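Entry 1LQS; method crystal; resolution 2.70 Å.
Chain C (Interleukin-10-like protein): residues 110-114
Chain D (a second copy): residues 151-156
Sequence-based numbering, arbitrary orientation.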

ATOM      1  N   PRO C 110      -3.679 -15.646   2.513  1.00 51.54           N
ATOM      2  CA  PRO C 110      -3.872 -14.305   3.087  1.00 50.51           C
ATOM      3  C   PRO C 110      -3.284 -13.211   2.214  1.00 50.06           C
ATOM      4  O   PRO C 110      -3.936 -12.213   1.901  1.00 49.83           O
ATOM      5  CB  PRO C 110      -3.142 -14.387   4.419  1.00 48.98           C
ATOM      6  CG  PRO C 110      -3.299 -15.812   4.793  1.00 50.98           C
ATOM      7  CD  PRO C 110      -3.042 -16.539   3.494  1.00 51.96           C
ATOM      8  N   LEU C 111      -2.032 -13.420   1.833  1.00 49.91           N
ATOM      9  CA  LEU C 111      -1.296 -12.474   1.016  1.00 49.74           C
ATOM     10  C   LEU C 111      -1.984 -12.162  -0.324  1.00 49.34           C
ATOM     11  O   LEU C 111      -1.764 -11.097  -0.917  1.00 48.66           O
ATOM     12  CB  LEU C 111       0.107 -13.027   0.795  1.00 50.35           C
ATOM     13  CG  LEU C 111       1.254 -12.026   0.832  1.00 52.47           C
ATOM     14  CD1 LEU C 111       1.080 -11.094   2.022  1.00 51.15           C
ATOM     15  CD2 LEU C 111       2.586 -12.784   0.904  1.00 51.72           C
ATOM     16  N   LEU C 112      -2.825 -13.081  -0.794  1.00 48.31           N
ATOM     17  CA  LEU C 112      -3.525 -12.867  -2.057  1.00 48.47           C
ATOM     18  C   LEU C 112      -4.788 -12.021  -1.914  1.00 48.88           C
ATOM     19  O   LEU C 112      -5.281 -11.469  -2.897  1.00 48.71           O
ATOM     20  CB  LEU C 112      -3.883 -14.203  -2.704  1.00 46.03           C
ATOM     21  CG  LEU C 112      -2.687 -14.967  -3.246  1.00 45.00           C
ATOM     22  CD1 LEU C 112      -3.179 -16.203  -3.956  1.00 43.13           C
ATOM     23  CD2 LEU C 112      -1.892 -14.071  -4.185  1.00 43.09           C
ATOM     24  N   GLY C 113      -5.309 -11.940  -0.691  1.00 48.26           N
ATOM     25  CA  GLY C 113      -6.499 -11.150  -0.430  1.00 47.88           C
ATOM     26  C   GLY C 113      -6.092  -9.803   0.135  1.00 48.47           C
ATOM     27  O   GLY C 113      -4.962  -9.355  -0.080  1.00 49.06           O
ATOM     28  N   CYS C 114      -6.991  -9.141   0.851  1.00 47.97           N
ATOM     29  CA  CYS C 114      -6.628  -7.853   1.418  1.00 48.52           C
ATOM     30  C   CYS C 114      -5.911  -8.064   2.736  1.00 47.93           C
ATOM     31  O   CYS C 114      -6.166  -9.042   3.440  1.00 47.99           O
ATOM     32  CB  CYS C 114      -7.852  -6.977   1.631  1.00 49.23           C
ATOM     33  SG  CYS C 114      -8.696  -6.434   0.115  1.00 50.82           S
TER
ATOM     34  N   GLU D 151      -1.699 -10.541 -13.645  1.00 40.43           N
ATOM     35  CA  GLU D 151      -0.888  -9.405 -13.200  1.00 43.15           C
ATOM     36  C   GLU D 151      -1.075  -9.155 -11.687  1.00 43.02           C
ATOM     37  O   GLU D 151      -0.133  -8.818 -10.959  1.00 40.31           O
ATOM     38  CB  GLU D 151      -1.268  -8.152 -13.980  1.00 45.41           C
ATOM     39  CG  GLU D 151      -0.596  -6.907 -13.452  1.00 50.20           C
ATOM     40  CD  GLU D 151      -0.866  -5.706 -14.312  1.00 52.70           C
ATOM     41  OE1 GLU D 151      -2.058  -5.365 -14.490  1.00 53.40           O
ATOM     42  OE2 GLU D 151       0.119  -5.110 -14.805  1.00 54.15           O
ATOM     43  N   TYR D 152      -2.310  -9.339 -11.234  1.00 42.41           N
ATOM     44  CA  TYR D 152      -2.657  -9.170  -9.844  1.00 41.81           C
ATOM     45  C   TYR D 152      -1.901 -10.158  -8.969  1.00 41.34           C
ATOM     46  O   TYR D 152      -1.454  -9.801  -7.891  1.00 43.65           O
ATOM     47  CB  TYR D 152      -4.157  -9.377  -9.668  1.00 42.60           C
ATOM     48  CG  TYR D 152      -4.612  -9.327  -8.240  1.00 42.79           C
ATOM     49  CD1 TYR D 152      -4.816  -8.111  -7.599  1.00 44.13           C
ATOM     50  CD2 TYR D 152      -4.803 -10.505  -7.511  1.00 41.56           C
ATOM     51  CE1 TYR D 152      -5.194  -8.066  -6.265  1.00 45.03           C
ATOM     52  CE2 TYR D 152      -5.183 -10.470  -6.191  1.00 42.41           C
ATOM     53  CZ  TYR D 152      -5.377  -9.248  -5.570  1.00 44.20           C
ATOM     54  OH  TYR D 152      -5.754  -9.199  -4.253  1.00 46.86           O
ATOM     55  N   LEU D 153      -1.759 -11.397  -9.423  1.00 40.82           N
ATOM     56  CA  LEU D 153      -1.053 -12.412  -8.642  1.00 40.93           C
ATOM     57  C   LEU D 153       0.448 -12.128  -8.512  1.00 42.46           C
ATOM     58  O   LEU D 153       1.025 -12.364  -7.460  1.00 43.74           O
ATOM     59  CB  LEU D 153      -1.278 -13.805  -9.243  1.00 38.36           C
ATOM     60  CG  LEU D 153      -2.744 -14.250  -9.298  1.00 37.62           C
ATOM     61  CD1 LEU D 153      -2.874 -15.468 -10.185  1.00 38.45           C
ATOM     62  CD2 LEU D 153      -3.274 -14.553  -7.895  1.00 36.56           C
ATOM     63  N   HIS D 154       1.084 -11.612  -9.557  1.00 42.50           N
ATOM     64  CA  HIS D 154       2.515 -11.318  -9.461  1.00 44.68           C
ATOM     65  C   HIS D 154       2.821 -10.044  -8.688  1.00 46.47           C
ATOM     66  O   HIS D 154       3.977  -9.767  -8.380  1.00 46.41           O
ATOM     67  CB  HIS D 154       3.153 -11.204 -10.849  1.00 44.18           C
ATOM     68  CG  HIS D 154       3.245 -12.503 -11.574  1.00 42.42           C
ATOM     69  ND1 HIS D 154       2.630 -12.722 -12.787  1.00 40.07           N
ATOM     70  CD2 HIS D 154       3.830 -13.672 -11.231  1.00 41.06           C
ATOM     71  CE1 HIS D 154       2.827 -13.972 -13.156  1.00 40.12           C
ATOM     72  NE2 HIS D 154       3.551 -14.571 -12.230  1.00 39.79           N
ATOM     73  N   SER D 155       1.795  -9.257  -8.389  1.00 48.26           N
ATOM     74  CA  SER D 155       2.009  -8.017  -7.660  1.00 49.53           C
ATOM     75  C   SER D 155       1.908  -8.252  -6.157  1.00 52.35           C
ATOM     76  O   SER D 155       2.424  -7.465  -5.366  1.00 51.70           O
ATOM     77  CB  SER D 155       0.999  -6.958  -8.101  1.00 46.64           C
ATOM     78  OG  SER D 155      -0.331  -7.408  -7.924  1.00 46.10           O
ATOM     79  N   ARG D 156       1.255  -9.346  -5.773  1.00 55.27           N
ATOM     80  CA  ARG D 156       1.083  -9.696  -4.363  1.00 56.93           C
ATOM     81  C   ARG D 156       2.319 -10.371  -3.768  1.00 57.71           C
ATOM     82  O   ARG D 156       2.247 -11.589  -3.485  1.00 58.96           O
ATOM     83  CB  ARG D 156      -0.138 -10.609  -4.190  1.00 57.55           C
ATOM     84  CG  ARG D 156      -1.407  -9.874  -3.784  1.00 60.85           C
ATOM     85  CD  ARG D 156      -1.779  -8.745  -4.752  1.00 62.28           C
ATOM     86  NE  ARG D 156      -2.903  -7.953  -4.249  1.00 64.62           N
ATOM     87  CZ  ARG D 156      -2.872  -7.232  -3.126  1.00 65.63           C
ATOM     88  NH1 ARG D 156      -1.772  -7.192  -2.380  1.00 63.99           N
ATOM     89  NH2 ARG D 156      -3.949  -6.556  -2.734  1.00 65.74           N
TER

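What does the start of the chain D segment bring to the contact? Glu151(D) lies too far away to take part, and the first real partner is Tyr152(D), one helical residue later. Its CA-to-CB bond points sideways, yet with chi1 in the t well the ring extends until its hydroxyl reaches chain C. There Tyr152(D) OH donates a hydrogen bond to Leu112(C) O at 2.7 Å, the one hydrogen bond between the two stretches. The carbonyl oxygen sits at the ring's edge, near its plane, where a phenolic hydroxyl can meet it.

How does Leu153(D) follow this polar contact? It supplies an apolar one: Leu153(D) CD2 lies 4.0 Å from Leu112(C) CD2, a packing distance for two methyl groups. Both side chains reach this meeting indirectly, since the CA-to-CB bond of Leu153(D) points sideways and that of Leu112(C) points away, while their ends come nearer. Leu112(C) thus engages chain D through its backbone oxygen and its side chain alike.

Why do the next two residues make no contact? The CA-to-CB bond of His154(D) points away, and Ser155(D) is out of reach. The serine hydroxyl turns back to its own chain, with Ser155(D) OG donating to Tyr152(D) O at 2.6 Å.

What does Arg156(D) add at the end? Its CA-to-CB bond points toward chain C, and the long side chain runs past three successive residues. Arg156(D) CB lies 3.9 Å from Leu112(C) CD2, and Arg156(D) CG comes within 3.1 Å of Leu111(C) O, a close approach of carbon to oxygen. Farther out, Gly113(C) O lies over one face of the guanidinium, 4.0 Å from Arg156(D) NH2. Much of this arginine's contact is therefore made by its aliphatic portion.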